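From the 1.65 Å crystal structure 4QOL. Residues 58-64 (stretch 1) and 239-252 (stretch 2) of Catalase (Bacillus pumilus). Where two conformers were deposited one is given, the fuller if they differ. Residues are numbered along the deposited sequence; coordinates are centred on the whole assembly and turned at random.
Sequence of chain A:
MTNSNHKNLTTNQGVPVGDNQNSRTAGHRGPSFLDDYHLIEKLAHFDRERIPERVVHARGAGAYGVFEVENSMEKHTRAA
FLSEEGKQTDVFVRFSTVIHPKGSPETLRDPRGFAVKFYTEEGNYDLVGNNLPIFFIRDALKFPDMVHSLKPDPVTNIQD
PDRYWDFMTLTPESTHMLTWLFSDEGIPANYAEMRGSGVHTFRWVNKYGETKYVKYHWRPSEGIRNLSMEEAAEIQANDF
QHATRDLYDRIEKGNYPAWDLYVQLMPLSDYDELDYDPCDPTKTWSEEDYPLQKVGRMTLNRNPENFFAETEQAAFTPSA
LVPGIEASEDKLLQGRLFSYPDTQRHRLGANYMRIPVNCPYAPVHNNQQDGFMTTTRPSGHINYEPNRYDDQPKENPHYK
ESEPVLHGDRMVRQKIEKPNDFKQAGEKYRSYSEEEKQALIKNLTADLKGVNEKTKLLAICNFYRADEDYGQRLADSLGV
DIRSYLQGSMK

Stretch 1, residues 58-64: ARGAGAY
Stretch 2, residues 239-252: DFQHATRDLYDRIE

No direct hydrogen bond joins these two stretches, although an arginine lies across the contact; two waters make the polar link instead. Water 1 accepts from R59 NH1 (2.9 Å) and donates to both G60 O (2.7 Å) and T244 OG1 (2.7 Å). Water 2 accepts from the same R59 NH1 (2.9 Å) and donates to Q241 OE1 (2.8 Å).

The frame is a strand, 60-64, running beside a helix, 242-252, with N-to-C directions 10° apart and axes 8.2 Å apart at closest approach. In register, R59 CA lies 9.2 Å from Q241 CA, A61 CA lies 5.6 Å from T244 CA, and A63 CA lies 8.0 Å from Y248 CA. Strand residues are extended (phi/psi -170/-176 at G60, -151/144 at A61, -123/159 at G62, -157/154 at A63, -99/160 at Y64), so side chains alternate. A61 and A63 point CA-to-CB toward the helix; Y64 (chi1 m, chi2 91°) points away, as a CB on G60 or G62 would.

Each small methyl meets a helix side chain that points toward the strand. A61 CB lies 3.6 Å from T244 OG1 (T244 chi1 m) and 4.2 Å from L247 CD2 (L247 t, p). One helical turn beyond L247, I251 (m, t) brings CD1 to 3.5 Å from A63 CB. All five residues are buried, and alanine's short side chain suits the close backbone approach of A61 to T244. The two stretches together bury 342 Å².

R59, in the loop before the strand (-88/122), has the largest covered area, 73 Å². With chi1 t, chi2 p, chi3 91° and chi4 180°, it reaches the residues leading into the helix. Its NH2 lies 3.6 Å from F240 O and 3.6 Å from F240 CD2, at the edge of the ring; F240 (-98/3; chi1 p, chi2 -84°) starts sideways, but its end comes nearer. R59 NH1 is 4.0 Å from Q241 CB.

The helix start is braced internally. Q241 (-133/44; p, -107°, -63°) is the N-cap residue, and its N and NE2 each donate to D239 OD1 at 2.9 Å; D239 is extended (-155/121; chi1 t, chi2 -3°). R245 (t, t, m, -86°) forms a salt bridge from NE to D239 OD2 at 2.8 Å. Regular i to i+4 bonds then run from Q241 O to R245 N (3.0 Å) through Y248 O to E252 N (2.8 Å). Farther along, R250 NE pairs with D246 OD2 at 2.8 Å in a second salt bridge, out of reach of the strand.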

# COMPACT_ATOMS: atom_id res chain seq x y z
N ALA A 58 9.99 7.14 -16.31
CA ALA A 58 10.20 5.82 -15.66
C ALA A 58 11.56 5.19 -15.97
O ALA A 58 12.16 4.54 -15.13
CB ALA A 58 9.09 4.87 -16.05
N ARG A 59 12.02 5.34 -17.20
CA ARG A 59 13.34 4.90 -17.63
C ARG A 59 14.39 5.93 -17.37
O ARG A 59 14.26 7.04 -17.87
CB ARG A 59 13.35 4.61 -19.17
CG ARG A 59 14.74 4.49 -19.80
CD ARG A 59 15.63 3.36 -19.31
NE ARG A 59 15.44 2.18 -20.10
CZ ARG A 59 16.07 1.04 -19.90
NH1 ARG A 59 16.91 0.91 -18.88
NH2 ARG A 59 15.80 -0.00 -20.69
N GLY A 60 15.42 5.58 -16.58
CA GLY A 60 16.52 6.52 -16.30
C GLY A 60 17.70 5.89 -15.60
O GLY A 60 17.71 4.71 -15.30
N ALA A 61 18.66 6.75 -15.28
CA ALA A 61 19.96 6.35 -14.77
C ALA A 61 20.46 7.46 -13.88
O ALA A 61 20.31 8.62 -14.20
CB ALA A 61 20.96 6.10 -15.90
N GLY A 62 21.16 7.06 -12.82
CA GLY A 62 21.64 8.04 -11.84
C GLY A 62 23.15 8.01 -11.61
O GLY A 62 23.80 6.99 -11.77
N ALA A 63 23.68 9.09 -11.10
CA ALA A 63 25.08 9.17 -10.69
C ALA A 63 25.26 10.26 -9.65
O ALA A 63 24.51 11.22 -9.63
CB ALA A 63 25.96 9.43 -11.88
N TYR A 64 26.28 10.10 -8.82
CA TYR A 64 26.66 11.20 -7.86
C TYR A 64 27.81 12.03 -8.38
O TYR A 64 28.58 11.61 -9.23
CB TYR A 64 27.09 10.55 -6.55
CG TYR A 64 26.02 9.80 -5.85
CD1 TYR A 64 25.84 8.46 -6.11
CD2 TYR A 64 25.27 10.38 -4.85
CE1 TYR A 64 24.86 7.72 -5.42
CE2 TYR A 64 24.31 9.67 -4.14
CZ TYR A 64 24.10 8.32 -4.48
OH TYR A 64 23.15 7.60 -3.74
N ASP A 239 20.99 -2.34 -28.85
CA ASP A 239 21.02 -1.96 -27.43
C ASP A 239 19.82 -1.07 -27.14
O ASP A 239 19.69 -0.01 -27.71
CB ASP A 239 22.31 -1.25 -27.12
CG ASP A 239 22.60 -1.12 -25.63
OD1 ASP A 239 21.75 -1.52 -24.77
OD2 ASP A 239 23.71 -0.63 -25.31
N PHE A 240 18.98 -1.51 -26.20
CA PHE A 240 17.82 -0.74 -25.77
C PHE A 240 18.13 0.04 -24.47
O PHE A 240 17.24 0.66 -23.89
CB PHE A 240 16.58 -1.62 -25.64
CG PHE A 240 16.68 -2.66 -24.59
CD1 PHE A 240 17.29 -3.87 -24.88
CD2 PHE A 240 16.17 -2.46 -23.33
CE1 PHE A 240 17.39 -4.89 -23.91
CE2 PHE A 240 16.27 -3.46 -22.34
CZ PHE A 240 16.89 -4.67 -22.62
N GLN A 241 19.35 -0.03 -23.97
CA GLN A 241 19.71 0.77 -22.76
C GLN A 241 21.04 1.47 -22.99
O GLN A 241 21.89 1.55 -22.09
CB GLN A 241 19.76 -0.06 -21.45
CG GLN A 241 20.83 -1.18 -21.48
CD GLN A 241 20.23 -2.58 -21.62
OE1 GLN A 241 19.49 -3.03 -20.74
NE2 GLN A 241 20.49 -3.23 -22.76
N HIS A 242 21.25 2.05 -24.15
CA HIS A 242 22.60 2.45 -24.51
C HIS A 242 23.11 3.70 -23.72
O HIS A 242 24.34 3.91 -23.53
CB HIS A 242 22.71 2.72 -26.02
CG HIS A 242 22.21 4.07 -26.41
ND1 HIS A 242 20.87 4.36 -26.50
CD2 HIS A 242 22.87 5.23 -26.61
CE1 HIS A 242 20.73 5.65 -26.76
NE2 HIS A 242 21.92 6.20 -26.82
N ALA A 243 22.16 4.52 -23.27
CA ALA A 243 22.51 5.75 -22.57
C ALA A 243 22.81 5.40 -21.15
O ALA A 243 23.75 5.95 -20.58
CB ALA A 243 21.36 6.79 -22.69
N THR A 244 22.02 4.49 -20.55
CA THR A 244 22.37 4.05 -19.22
C THR A 244 23.79 3.40 -19.25
O THR A 244 24.61 3.62 -18.35
CB THR A 244 21.35 3.02 -18.75
OG1 THR A 244 20.13 3.69 -18.40
CG2 THR A 244 21.75 2.26 -17.50
N ARG A 245 24.04 2.61 -20.27
CA ARG A 245 25.33 1.94 -20.40
C ARG A 245 26.49 2.96 -20.48
O ARG A 245 27.48 2.87 -19.76
CB ARG A 245 25.33 1.04 -21.61
CG ARG A 245 26.60 0.15 -21.67
CD ARG A 245 26.66 -0.53 -23.04
NE ARG A 245 25.47 -1.36 -23.29
CZ ARG A 245 25.31 -2.62 -22.92
NH1 ARG A 245 26.22 -3.26 -22.22
NH2 ARG A 245 24.22 -3.26 -23.28
N ASP A 246 26.30 3.92 -21.37
CA ASP A 246 27.31 4.97 -21.62
C ASP A 246 27.66 5.76 -20.38
O ASP A 246 28.85 6.00 -20.10
CB ASP A 246 26.78 5.87 -22.71
CG ASP A 246 27.64 7.07 -22.98
OD1 ASP A 246 28.62 6.95 -23.79
OD2 ASP A 246 27.34 8.11 -22.31
N LEU A 247 26.64 6.16 -19.62
CA LEU A 247 26.86 6.94 -18.40
C LEU A 247 27.69 6.13 -17.38
O LEU A 247 28.70 6.62 -16.84
CB LEU A 247 25.54 7.43 -17.80
CG LEU A 247 25.67 8.30 -16.51
CD1 LEU A 247 26.47 9.60 -16.68
CD2 LEU A 247 24.27 8.61 -15.99
N TYR A 248 27.27 4.89 -17.15
CA TYR A 248 27.92 4.05 -16.17
C TYR A 248 29.37 3.85 -16.57
O TYR A 248 30.31 3.96 -15.77
CB TYR A 248 27.19 2.72 -16.07
CG TYR A 248 27.73 1.84 -14.97
CD1 TYR A 248 28.80 1.00 -15.21
CD2 TYR A 248 27.18 1.88 -13.67
CE1 TYR A 248 29.32 0.22 -14.19
CE2 TYR A 248 27.70 1.10 -12.68
CZ TYR A 248 28.78 0.29 -12.94
OH TYR A 248 29.24 -0.48 -11.87
N ASP A 249 29.55 3.52 -17.84
CA ASP A 249 30.88 3.19 -18.37
C ASP A 249 31.84 4.37 -18.35
O ASP A 249 33.02 4.19 -18.00
CB ASP A 249 30.73 2.66 -19.80
CG ASP A 249 30.18 1.24 -19.85
OD1 ASP A 249 29.97 0.57 -18.77
OD2 ASP A 249 29.92 0.76 -20.97
N ARG A 250 31.37 5.56 -18.70
CA ARG A 250 32.19 6.79 -18.56
C ARG A 250 32.74 6.96 -17.15
O ARG A 250 33.93 7.20 -16.94
CB ARG A 250 31.39 8.05 -18.84
CG ARG A 250 31.10 8.31 -20.26
CD ARG A 250 30.13 9.48 -20.43
NE ARG A 250 29.67 9.55 -21.82
CZ ARG A 250 30.27 10.22 -22.80
NH1 ARG A 250 31.34 10.98 -22.56
NH2 ARG A 250 29.77 10.18 -24.04
N ILE A 251 31.84 6.84 -16.18
CA ILE A 251 32.21 7.04 -14.82
C ILE A 251 33.11 5.92 -14.34
O ILE A 251 34.11 6.17 -13.62
CB ILE A 251 30.96 7.17 -13.94
CG1 ILE A 251 30.30 8.51 -14.28
CG2 ILE A 251 31.32 7.08 -12.46
CD1 ILE A 251 28.94 8.73 -13.63
N GLU A 252 32.81 4.69 -14.75
CA GLU A 252 33.62 3.56 -14.30
C GLU A 252 35.06 3.69 -14.83
O GLU A 252 36.03 3.36 -14.13
CB GLU A 252 32.99 2.25 -14.71
CG GLU A 252 33.31 1.15 -13.69
CD GLU A 252 32.92 1.51 -12.21
OE1 GLU A 252 33.50 0.88 -11.32
OE2 GLU A 252 32.04 2.38 -11.87
O HOH W 1 18.20 2.54 -16.83
O HOH W 2 18.32 -1.61 -18.66